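Local coordinates for uncharacterized protein ygiD (Escherichia coli, PDB 2PW6) that opens the aromatic ring of DOPA between carbons 4 and 5 in vitro, as a zinc-binding extradiol dioxygenase whose physiological substrate is unknown, at residues I51-S55 against A56-T60; E233-L236 against P237-V241; W151-E154 against M155-L159; W124-L127 against I128-P132; A98-L101 against V102-A106. All coordinates share one frame; numbering follows the deposited sequence.

Contacts 1 and 2 form part of one metal site. H57 of contact 1 and H234 of contact 2 bind the same zinc ion, with H57 NE2 and H234 NE2 3.1 Å apart. Contact 2 leads away from the metal into helix 236-243, where Y240 OH is 2.9 Å from H152 ND1 of contact 3, a probable hydrogen bond. Contact 3 packs on contact 5, with L159 CD2 3.5 Å from L101 CD1. Contact 5 reaches the strand of contact 1, where V52 CG2 and L101 CD2 are 3.7 Å apart. Contact 4 touches none of the others; its nearest atoms are about 5 Å from contact 1. Its V126 lies near the zinc ligand H22.

Contact 1: residues I51-S55 against A56-T60; sequences IVVVS and AHWFT. With ZN (zinc ion), chain B.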
# COMPACT_ATOMS: atom_id res chain seq x y z
N ILE A 51 13.74 10.27 -14.98
CA ILE A 51 12.32 10.50 -14.74
C ILE A 51 12.02 11.08 -13.37
O ILE A 51 12.61 10.67 -12.38
CB ILE A 51 11.40 9.26 -15.12
CG1 ILE A 51 10.21 9.12 -14.17
CG2 ILE A 51 12.17 7.95 -15.17
N VAL A 52 11.15 12.07 -13.36
CA VAL A 52 10.51 12.56 -12.15
C VAL A 52 9.14 11.85 -12.01
O VAL A 52 8.25 12.10 -12.80
CB VAL A 52 10.30 14.11 -12.19
CG1 VAL A 52 9.66 14.59 -10.90
CG2 VAL A 52 11.62 14.82 -12.39
N VAL A 53 9.02 10.95 -11.03
CA VAL A 53 7.79 10.25 -10.68
C VAL A 53 6.97 11.04 -9.66
O VAL A 53 7.47 11.37 -8.59
CB VAL A 53 8.07 8.84 -10.10
CG1 VAL A 53 6.75 8.03 -10.08
CG2 VAL A 53 9.00 8.11 -10.96
N VAL A 54 5.72 11.36 -10.02
CA VAL A 54 4.72 11.92 -9.09
C VAL A 54 3.61 10.87 -8.84
O VAL A 54 3.01 10.34 -9.77
CB VAL A 54 4.17 13.27 -9.59
CG1 VAL A 54 3.11 13.82 -8.60
CG2 VAL A 54 5.32 14.32 -9.71
N SER A 55 3.40 10.51 -7.58
CA SER A 55 2.31 9.57 -7.23
C SER A 55 1.29 10.19 -6.32
O SER A 55 1.66 10.90 -5.40
CB SER A 55 2.84 8.36 -6.50
OG SER A 55 1.80 7.48 -6.14
N ALA A 56 -0.00 9.86 -6.55
CA ALA A 56 -1.12 10.10 -5.60
C ALA A 56 -0.76 9.78 -4.17
O ALA A 56 -1.18 10.44 -3.23
CB ALA A 56 -2.34 9.21 -6.00
N HIS A 57 -0.02 8.72 -4.02
CA HIS A 57 0.29 8.21 -2.71
C HIS A 57 1.49 8.89 -1.98
O HIS A 57 1.80 8.51 -0.90
CB HIS A 57 0.48 6.70 -2.80
CG HIS A 57 -0.76 5.95 -3.20
ND1 HIS A 57 -1.61 5.40 -2.27
CD2 HIS A 57 -1.29 5.66 -4.42
CE1 HIS A 57 -2.60 4.79 -2.89
NE2 HIS A 57 -2.44 4.94 -4.20
N TRP A 58 2.14 9.89 -2.57
CA TRP A 58 3.19 10.71 -1.84
C TRP A 58 2.57 12.11 -1.66
O TRP A 58 2.81 13.02 -2.43
CB TRP A 58 4.56 10.76 -2.57
CG TRP A 58 5.07 9.34 -3.02
CD1 TRP A 58 5.07 8.18 -2.28
CD2 TRP A 58 5.63 8.99 -4.28
NE1 TRP A 58 5.58 7.12 -3.01
CE2 TRP A 58 5.94 7.61 -4.24
CE3 TRP A 58 5.95 9.72 -5.43
CZ2 TRP A 58 6.53 6.94 -5.32
CZ3 TRP A 58 6.54 9.06 -6.50
CH2 TRP A 58 6.82 7.69 -6.44
N PHE A 59 1.71 12.21 -0.65
CA PHE A 59 0.85 13.38 -0.39
C PHE A 59 1.22 13.84 1.03
O PHE A 59 0.87 13.20 2.01
CB PHE A 59 -0.62 12.94 -0.49
CG PHE A 59 -1.64 14.07 -0.54
CD1 PHE A 59 -1.52 15.11 -1.44
CD2 PHE A 59 -2.82 13.99 0.25
CE1 PHE A 59 -2.50 16.13 -1.54
CE2 PHE A 59 -3.83 15.02 0.16
CZ PHE A 59 -3.67 16.08 -0.74
N THR A 60 1.99 14.93 1.11
CA THR A 60 2.76 15.28 2.33
C THR A 60 2.47 16.73 2.63
O THR A 60 2.09 17.43 1.74
CB THR A 60 4.33 15.17 2.03
OG1 THR A 60 4.66 15.98 0.89
CG2 THR A 60 4.75 13.73 1.76
ZN ZN B . -3.94 4.73 -5.91
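S55 and H57 meet one shell out from the zinc. H57 NE2 binds the metal at 2.3 Å. The backbone N of H57 donates to S55 OG at 3.1 Å, and the same hydroxyl lies at the edge of the imidazole, near its plane. S55 OG reaches this place because it is anti to its own backbone N (chi1 178°), beside the carbonyl carbon. D120 and S123 also hydrogen-bond to OG, so several partners fix it.

Next, the chain makes a type I turn from S55 to W58. W58 N closes it on S55 O at 3.0 Å. The turn sends strand 58-60 off at 71° to strand 51-55. It also brings the W58 indole under the serine: S55 CB sits over its six-membered ring, 3.6 Å from the centroid, in a CH-pi contact. V53 CG1 touches W58 CH2 at 3.7 Å. W58 NE1 is held by G118 O.

H22, H234 and D86 of the second subunit complete the metal site. H57 ND1 makes a weak hydrogen bond to L84 O of that subunit. With its main chain tied to S55 and its NE2 on zinc, H57 is probably restrained at both ends.

Contact 2: residues E233-L236 against P237-V241; sequences EHYL and PLLYV. With ZN (zinc ion), chain B.
E233 O lies against the P237 ring, 3.4 Å from CG. The E233 side chain turns the other way, to the metal site. OE2 accepts a hydrogen bond from H234 ND1 at 3.1 Å. The bond is nearly straight (172°), lies in the imidazole plane and uses the anti lone pair of OE2. The other oxygen, OE1, is held by T231.

H234 binds the zinc it shares with H57, through NE2 at 2.0 Å. The H234 ring also stacks on that of H177, another zinc-binding histidine of this enzyme.

Y235 begins the link to the helix. Its O accepts a hydrogen bond from L238 N at 3.1 Å. Its ring lies loosely beside L239, with Y235 CE2 4.2 Å from L239 CD1, and stacks on the ring of Y219. Y235 OH bonds to L216 O.

L236 O accepts L239 N at 2.9 Å. The edge of the Y240 ring approaches the same oxygen, CD1 at 3.3 Å. L236 CD2 meets L239 CD1 at 4.1 Å, where the two leucine side chains cross obliquely.

P237 stands in the first turn of helix 236-243, where its missing N-H costs little. With an alanine here the ring that fixes the backbone at the helix start would be gone, and the corner would probably be freer to flex.

The carboxylate on ND1 is consistent with an imidazole fixed in rotation, its NE2 directed at the metal.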
# COMPACT_ATOMS: atom_id res chain seq x y z
N GLU A 233 -5.82 13.85 -3.61
CA GLU A 233 -4.48 13.30 -3.97
C GLU A 233 -4.40 12.51 -5.28
O GLU A 233 -3.44 12.64 -6.02
CB GLU A 233 -3.85 12.49 -2.81
CG GLU A 233 -4.40 11.06 -2.64
CD GLU A 233 -5.85 11.02 -2.14
OE1 GLU A 233 -6.19 11.90 -1.32
OE2 GLU A 233 -6.63 10.13 -2.56
N HIS A 234 -5.43 11.72 -5.58
CA HIS A 234 -5.43 10.92 -6.83
C HIS A 234 -5.73 11.68 -8.10
O HIS A 234 -5.43 11.21 -9.21
CB HIS A 234 -6.30 9.68 -6.72
CG HIS A 234 -5.61 8.50 -6.12
ND1 HIS A 234 -5.51 8.31 -4.76
CD2 HIS A 234 -5.14 7.36 -6.68
CE1 HIS A 234 -4.96 7.14 -4.51
NE2 HIS A 234 -4.72 6.54 -5.66
N TYR A 235 -6.29 12.86 -7.92
CA TYR A 235 -6.54 13.77 -9.03
C TYR A 235 -5.42 14.79 -9.36
O TYR A 235 -5.13 15.08 -10.54
CB TYR A 235 -7.80 14.53 -8.70
CG TYR A 235 -8.18 15.50 -9.76
CD1 TYR A 235 -8.85 15.06 -10.90
CD2 TYR A 235 -7.87 16.87 -9.63
CE1 TYR A 235 -9.22 15.96 -11.91
CE2 TYR A 235 -8.23 17.78 -10.65
CZ TYR A 235 -8.90 17.31 -11.79
OH TYR A 235 -9.29 18.18 -12.82
N LEU A 236 -4.83 15.36 -8.31
CA LEU A 236 -3.80 16.41 -8.41
C LEU A 236 -2.63 16.12 -9.36
O LEU A 236 -2.14 17.05 -10.01
CB LEU A 236 -3.25 16.80 -7.01
CG LEU A 236 -4.19 17.63 -6.11
CD1 LEU A 236 -3.60 17.88 -4.67
CD2 LEU A 236 -4.60 18.97 -6.77
N PRO A 237 -2.19 14.83 -9.47
CA PRO A 237 -1.10 14.48 -10.34
C PRO A 237 -1.29 14.85 -11.79
O PRO A 237 -0.30 15.14 -12.47
CB PRO A 237 -0.98 12.96 -10.16
CG PRO A 237 -1.48 12.71 -8.83
CD PRO A 237 -2.64 13.64 -8.71
N LEU A 238 -2.53 14.83 -12.27
CA LEU A 238 -2.84 15.25 -13.62
C LEU A 238 -2.48 16.72 -13.86
O LEU A 238 -2.10 17.09 -14.95
CB LEU A 238 -4.35 15.02 -13.92
CG LEU A 238 -4.89 15.58 -15.25
CD1 LEU A 238 -4.15 15.00 -16.41
CD2 LEU A 238 -6.40 15.38 -15.42
N LEU A 239 -2.66 17.55 -12.85
CA LEU A 239 -2.38 18.96 -12.95
C LEU A 239 -0.88 19.20 -13.14
O LEU A 239 -0.51 20.13 -13.84
CB LEU A 239 -2.92 19.69 -11.73
CG LEU A 239 -4.47 19.58 -11.60
CD1 LEU A 239 -4.98 20.51 -10.50
CD2 LEU A 239 -5.21 19.86 -12.96
N TYR A 240 -0.04 18.36 -12.53
CA TYR A 240 1.41 18.40 -12.75
C TYR A 240 1.70 18.21 -14.23
O TYR A 240 2.49 18.96 -14.81
CB TYR A 240 2.13 17.35 -11.87
CG TYR A 240 2.20 17.77 -10.42
CD1 TYR A 240 1.07 17.72 -9.59
CD2 TYR A 240 3.41 18.25 -9.87
CE1 TYR A 240 1.14 18.12 -8.24
CE2 TYR A 240 3.49 18.65 -8.52
CZ TYR A 240 2.35 18.58 -7.71
OH TYR A 240 2.45 19.00 -6.40
N VAL A 241 1.03 17.24 -14.84
CA VAL A 241 1.16 16.99 -16.28
C VAL A 241 0.55 18.13 -17.10
O VAL A 241 1.21 18.68 -17.97
CB VAL A 241 0.53 15.64 -16.67
CG1 VAL A 241 0.45 15.49 -18.17
CG2 VAL A 241 1.30 14.48 -16.03
ZN ZN B . -3.94 4.73 -5.91

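Contact 3: residues W151-E154 against M155-L159; sequences WHFE and MGRKL
M155 N to W151 O (2.9 Å), R157 N to F153 O and K158 N to E154 O are regular i to i+4 bonds of an alpha helix. The side chains of W151 and M155, and of F153 and R157, pair at the same spacing, while E154 and R157 pair at i to i+3.

W151 and M155, a selenomethionine here, lie side by side and point the same way. M155 CG comes within 3.4 Å of W151 CZ3. The selenium is 4.1 Å from the centroid of the six-membered ring, 31° off its normal, an oblique Met-aromatic contact. The bend at chi2 (-65°) sets the selenium beside the ring, and the one at chi3 turns CE away from it. The loss of the indole in an alanine here would probably leave the selenium without the indole beside it and open a gap there.

F153 and R157 meet differently. The edge of the phenyl ring stands on the face of the guanidinium, with CE2 3.5 Å from CZ and over the centre of the group. The two planes are 76° apart. R157 NE has a weak hydrogen bond to G243 O.

E154 crosses the base of the R157 chain, OE1 3.5 Å from CG. The charged ends do not meet: OE1 and R157 NH1 are 4.8 Å apart. K158 CG packs on E154 O at 3.6 Å.

One side of helix 149-159 packs on two helices and a strand. H152 meets L236, and M155 meets Y240, both of helix 236-243. M155 and K158 touch L105 of helix 95-105, and L159 rests on L141 of strand 138-144.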
# COMPACT_ATOMS: atom_id res chain seq x y z
N TRP A 151 -1.94 25.88 -7.54
CA TRP A 151 -0.55 25.77 -7.14
C TRP A 151 0.09 24.50 -7.73
O TRP A 151 1.17 24.56 -8.34
CB TRP A 151 -0.49 25.81 -5.59
CG TRP A 151 0.88 25.94 -5.03
CD1 TRP A 151 1.51 27.10 -4.63
CD2 TRP A 151 1.82 24.88 -4.80
NE1 TRP A 151 2.77 26.82 -4.15
CE2 TRP A 151 2.99 25.46 -4.25
CE3 TRP A 151 1.79 23.48 -5.01
CZ2 TRP A 151 4.11 24.70 -3.89
CZ3 TRP A 151 2.90 22.73 -4.65
CH2 TRP A 151 4.05 23.34 -4.10
N HIS A 152 -0.58 23.36 -7.58
CA HIS A 152 -0.15 22.13 -8.23
C HIS A 152 -0.09 22.24 -9.74
O HIS A 152 0.81 21.67 -10.35
CB HIS A 152 -1.02 20.98 -7.79
CG HIS A 152 -1.05 20.81 -6.31
ND1 HIS A 152 0.02 20.30 -5.60
CD2 HIS A 152 -1.98 21.16 -5.38
CE1 HIS A 152 -0.28 20.28 -4.32
NE2 HIS A 152 -1.48 20.81 -4.15
N PHE A 153 -1.03 22.98 -10.34
CA PHE A 153 -0.94 23.30 -11.77
C PHE A 153 0.32 24.15 -12.06
O PHE A 153 1.05 23.87 -13.02
CB PHE A 153 -2.22 24.01 -12.29
CG PHE A 153 -2.23 24.26 -13.80
CD1 PHE A 153 -2.82 23.34 -14.66
CD2 PHE A 153 -1.66 25.40 -14.34
CE1 PHE A 153 -2.84 23.57 -16.04
CE2 PHE A 153 -1.65 25.62 -15.72
CZ PHE A 153 -2.26 24.70 -16.57
N GLU A 154 0.55 25.20 -11.27
CA GLU A 154 1.79 26.00 -11.39
C GLU A 154 3.07 25.16 -11.28
O GLU A 154 4.03 25.45 -11.98
CB GLU A 154 1.84 27.17 -10.40
CG GLU A 154 0.82 28.30 -10.64
CD GLU A 154 0.90 28.98 -12.01
OE1 GLU A 154 1.79 28.67 -12.85
OE2 GLU A 154 0.02 29.85 -12.25
N MSE A 155 3.05 24.12 -10.44
CA MSE A 155 4.14 23.13 -10.35
C MSE A 155 4.52 22.49 -11.68
O MSE A 155 5.70 22.40 -12.01
CB MSE A 155 3.81 22.01 -9.37
CG MSE A 155 3.83 22.43 -7.92
SE MSE A 155 5.66 22.96 -7.34
CE MSE A 155 6.46 21.17 -7.20
N GLY A 156 3.53 22.03 -12.43
CA GLY A 156 3.78 21.48 -13.76
C GLY A 156 4.24 22.54 -14.75
O GLY A 156 4.91 22.23 -15.72
N ARG A 157 3.86 23.79 -14.51
CA ARG A 157 4.37 24.90 -15.29
C ARG A 157 5.89 25.05 -15.08
O ARG A 157 6.64 25.30 -16.03
CB ARG A 157 3.64 26.20 -14.90
CG ARG A 157 2.29 26.41 -15.54
CD ARG A 157 2.50 26.94 -16.94
NE ARG A 157 1.40 26.62 -17.85
CZ ARG A 157 0.33 27.38 -18.04
NH1 ARG A 157 0.16 28.51 -17.35
NH2 ARG A 157 -0.60 27.01 -18.92
N LYS A 158 6.35 24.92 -13.84
CA LYS A 158 7.79 24.93 -13.54
C LYS A 158 8.50 23.68 -14.02
O LYS A 158 9.62 23.76 -14.51
CB LYS A 158 8.03 25.10 -12.04
CG LYS A 158 7.48 26.36 -11.45
CD LYS A 158 7.49 26.23 -9.95
CE LYS A 158 7.47 27.59 -9.30
NZ LYS A 158 6.13 28.20 -9.37
N LEU A 159 7.86 22.51 -13.90
CA LEU A 159 8.48 21.26 -14.34
C LEU A 159 8.67 21.15 -15.84
O LEU A 159 9.42 20.29 -16.31
CB LEU A 159 7.68 20.05 -13.87
CG LEU A 159 7.74 19.83 -12.35
CD1 LEU A 159 6.58 18.96 -11.91
CD2 LEU A 159 9.13 19.25 -11.94
O HOH W 1 4.08 28.88 -12.02

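Contact 4: residues W124-L127 against I128-P132; sequences WGVL and IKMYP
I128 covers one face of the W124 indole. Its CD1 lies 3.7 Å from the centroid of the six-membered ring, 17° off the normal, in a CH-pi contact. Its CG2 covers the other end of the same face, 3.5 Å from NE1. W124 NE1 itself bonds to H88 O. The W124 ring also meets that of W184 of the second subunit.

A second apolar pair is V126 and M130, a selenomethionine here. They lie side by side, with V126 CG1 4.0 Å from the selenium. K129 CG rests on G125 O at 3.3 Å, and the lysine then leads away to a salt bridge with D31.

The backbone bonds are helical. M130 N donates to V126 O at 3.0 Å, and Y131 N to L127 O at 2.9 Å. Y131 is the first residue to leave helical angles, so the L127 bond marks the helix end.

This is the C-terminal part of helix 121-130. V126 and M130 face strand 17-21, and M130 also touches M168 of strand 167-173. The helix is thus laid on the central mixed sheet of an alpha/beta fold.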
# COMPACT_ATOMS: atom_id res chain seq x y z
N TRP A 124 4.04 1.28 -9.03
CA TRP A 124 4.86 0.12 -9.29
C TRP A 124 4.33 -0.71 -10.47
O TRP A 124 5.11 -1.23 -11.25
CB TRP A 124 4.93 -0.71 -8.02
CG TRP A 124 5.69 -1.98 -8.14
CD1 TRP A 124 7.04 -2.15 -8.05
CD2 TRP A 124 5.13 -3.27 -8.35
NE1 TRP A 124 7.36 -3.48 -8.21
CE2 TRP A 124 6.21 -4.19 -8.40
CE3 TRP A 124 3.82 -3.75 -8.53
CZ2 TRP A 124 6.03 -5.56 -8.60
CZ3 TRP A 124 3.64 -5.11 -8.74
CH2 TRP A 124 4.74 -6.01 -8.77
N GLY A 125 3.01 -0.81 -10.58
CA GLY A 125 2.33 -1.51 -11.65
C GLY A 125 2.54 -0.81 -12.97
O GLY A 125 2.76 -1.48 -14.01
N VAL A 126 2.48 0.52 -12.97
CA VAL A 126 2.78 1.28 -14.19
C VAL A 126 4.26 1.18 -14.60
O VAL A 126 4.56 0.98 -15.76
CB VAL A 126 2.36 2.75 -14.11
CG1 VAL A 126 3.00 3.57 -15.24
CG2 VAL A 126 0.83 2.87 -14.15
N LEU A 127 5.16 1.31 -13.63
CA LEU A 127 6.58 1.31 -13.89
C LEU A 127 7.13 -0.08 -14.28
O LEU A 127 7.97 -0.17 -15.18
CB LEU A 127 7.36 1.89 -12.70
CG LEU A 127 7.17 3.39 -12.42
CD1 LEU A 127 7.78 3.73 -11.12
CD2 LEU A 127 7.73 4.30 -13.52
N ILE A 128 6.68 -1.16 -13.63
CA ILE A 128 7.16 -2.52 -13.99
C ILE A 128 6.75 -2.94 -15.41
O ILE A 128 7.47 -3.70 -16.05
CB ILE A 128 6.74 -3.66 -13.00
CG1 ILE A 128 5.21 -3.65 -12.74
CG2 ILE A 128 7.58 -3.63 -11.74
CD1 ILE A 128 4.62 -5.02 -12.25
N LYS A 129 5.61 -2.44 -15.88
CA LYS A 129 5.14 -2.66 -17.23
C LYS A 129 5.84 -1.75 -18.23
O LYS A 129 6.12 -2.18 -19.36
CB LYS A 129 3.62 -2.41 -17.32
CG LYS A 129 2.77 -3.48 -16.65
CD LYS A 129 3.02 -4.85 -17.25
CE LYS A 129 2.61 -5.96 -16.30
NZ LYS A 129 2.26 -7.22 -17.04
N MSE A 130 6.10 -0.50 -17.83
CA MSE A 130 6.57 0.53 -18.72
C MSE A 130 8.05 0.33 -19.03
O MSE A 130 8.45 0.27 -20.20
CB MSE A 130 6.32 1.90 -18.11
CG MSE A 130 6.17 3.00 -19.08
SE MSE A 130 5.41 4.63 -18.29
CE MSE A 130 5.93 5.80 -19.72
N TYR A 131 8.84 0.21 -17.97
CA TYR A 131 10.28 0.05 -18.05
C TYR A 131 10.67 -1.11 -17.16
O TYR A 131 11.25 -0.88 -16.08
CB TYR A 131 10.99 1.34 -17.60
CG TYR A 131 10.70 2.52 -18.49
CD1 TYR A 131 10.03 3.64 -18.02
CD2 TYR A 131 11.10 2.51 -19.85
CE1 TYR A 131 9.74 4.73 -18.89
CE2 TYR A 131 10.84 3.59 -20.70
CZ TYR A 131 10.16 4.70 -20.22
OH TYR A 131 9.92 5.74 -21.10
N PRO A 132 10.36 -2.35 -17.59
CA PRO A 132 10.53 -3.56 -16.80
C PRO A 132 11.88 -3.69 -16.13
O PRO A 132 11.96 -4.27 -15.04
CB PRO A 132 10.36 -4.70 -17.81
CG PRO A 132 9.68 -4.13 -18.96
CD PRO A 132 9.72 -2.64 -18.89

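Contact 5: residues A98-L101 against V102-A106; sequences AQRL and VELLA
Q99 NE2 donates to E103 OE1 at 3.1 Å, with an N-H...O angle of 143°. The oxygen is met on its syn side, but 33° out of the carboxylate plane. The amide and carboxylate planes are 65° apart, so the groups cross rather than lie flat together. Both chains are extended beyond CG, and Q99 CG also comes close to OE1. Both residues touch a crystal neighbour, which may influence this pairing.

The same two residues are joined through the main chain, E103 N to Q99 O at 2.9 Å. V102 N to A98 O, L104 N to R100 O and L105 N to L101 O continue the series.

R100 has its strongest polar partner outside, in a salt bridge from NH2 to E165. The chain bends at chi2, and NH1 passes L104 CB at 3.6 Å. E103 OE2 stays 5.3 Å from R100 NH1, too far for a direct pair.

Helix 95-105 is amphipathic. Q99, R100 and E103 form its polar side, and A98, L101 and L105 face the core of the alpha/beta fold.

On that inner side L101 and L105 lie side by side, CD1 to CD1 4.2 Å. L105 CG also rests on L101 O at 3.2 Å. V102 lies at the margin, its CG2 against A98 O at 3.2 Å. A98 and L101 touch V139 of strand 138-144, V102 and L105 touch V110, and L105 reaches M155 and K158 of helix 149-159.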
# COMPACT_ATOMS: atom_id res chain seq x y z
N ALA A 98 17.82 15.40 -8.88
CA ALA A 98 17.26 15.89 -7.58
C ALA A 98 17.65 17.30 -7.22
O ALA A 98 16.81 18.09 -6.77
CB ALA A 98 17.59 14.97 -6.45
N GLN A 99 18.93 17.64 -7.43
CA GLN A 99 19.47 18.97 -7.14
C GLN A 99 18.91 19.96 -8.12
O GLN A 99 18.53 21.09 -7.75
CB GLN A 99 21.02 18.91 -7.24
CG GLN A 99 21.76 20.25 -7.42
CD GLN A 99 23.28 20.03 -7.69
OE1 GLN A 99 23.86 19.00 -7.30
NE2 GLN A 99 23.90 20.97 -8.39
N ARG A 100 18.86 19.53 -9.38
CA ARG A 100 18.26 20.34 -10.43
C ARG A 100 16.74 20.62 -10.17
O ARG A 100 16.25 21.70 -10.47
CB ARG A 100 18.52 19.71 -11.80
CG ARG A 100 17.79 20.37 -12.98
CD ARG A 100 18.25 21.79 -13.33
NE ARG A 100 17.41 22.34 -14.42
CZ ARG A 100 16.74 23.50 -14.38
NH1 ARG A 100 16.81 24.31 -13.32
NH2 ARG A 100 16.03 23.87 -15.44
N LEU A 101 16.05 19.66 -9.56
CA LEU A 101 14.65 19.82 -9.13
C LEU A 101 14.56 20.84 -8.00
O LEU A 101 13.73 21.75 -8.05
CB LEU A 101 14.06 18.47 -8.69
CG LEU A 101 12.57 18.15 -8.83
CD1 LEU A 101 11.85 19.05 -9.82
CD2 LEU A 101 12.48 16.74 -9.29
N VAL A 102 15.45 20.70 -7.01
CA VAL A 102 15.45 21.62 -5.86
C VAL A 102 15.71 23.04 -6.31
O VAL A 102 15.00 23.94 -5.86
CB VAL A 102 16.39 21.15 -4.72
CG1 VAL A 102 16.40 22.11 -3.54
CG2 VAL A 102 15.94 19.77 -4.23
N GLU A 103 16.68 23.23 -7.21
CA GLU A 103 17.06 24.56 -7.73
C GLU A 103 15.96 25.20 -8.58
O GLU A 103 15.63 26.39 -8.40
CB GLU A 103 18.35 24.45 -8.58
CG GLU A 103 19.61 24.04 -7.76
CD GLU A 103 20.83 23.58 -8.61
OE1 GLU A 103 21.91 23.34 -7.99
OE2 GLU A 103 20.71 23.48 -9.86
N LEU A 104 15.43 24.43 -9.52
CA LEU A 104 14.29 24.85 -10.34
C LEU A 104 13.08 25.33 -9.49
O LEU A 104 12.49 26.38 -9.78
CB LEU A 104 13.89 23.72 -11.30
CG LEU A 104 12.59 23.92 -12.08
CD1 LEU A 104 12.81 24.94 -13.20
CD2 LEU A 104 12.10 22.58 -12.64
N LEU A 105 12.75 24.60 -8.43
CA LEU A 105 11.63 24.91 -7.54
C LEU A 105 11.84 26.08 -6.56
O LEU A 105 10.86 26.67 -6.09
CB LEU A 105 11.25 23.68 -6.72
CG LEU A 105 10.66 22.51 -7.51
CD1 LEU A 105 10.47 21.27 -6.59
CD2 LEU A 105 9.35 22.96 -8.23
N ALA A 106 13.10 26.36 -6.20
CA ALA A 106 13.43 27.43 -5.25
C ALA A 106 12.77 28.70 -5.75
O ALA A 106 12.77 28.93 -6.97
CB ALA A 106 14.94 27.62 -5.13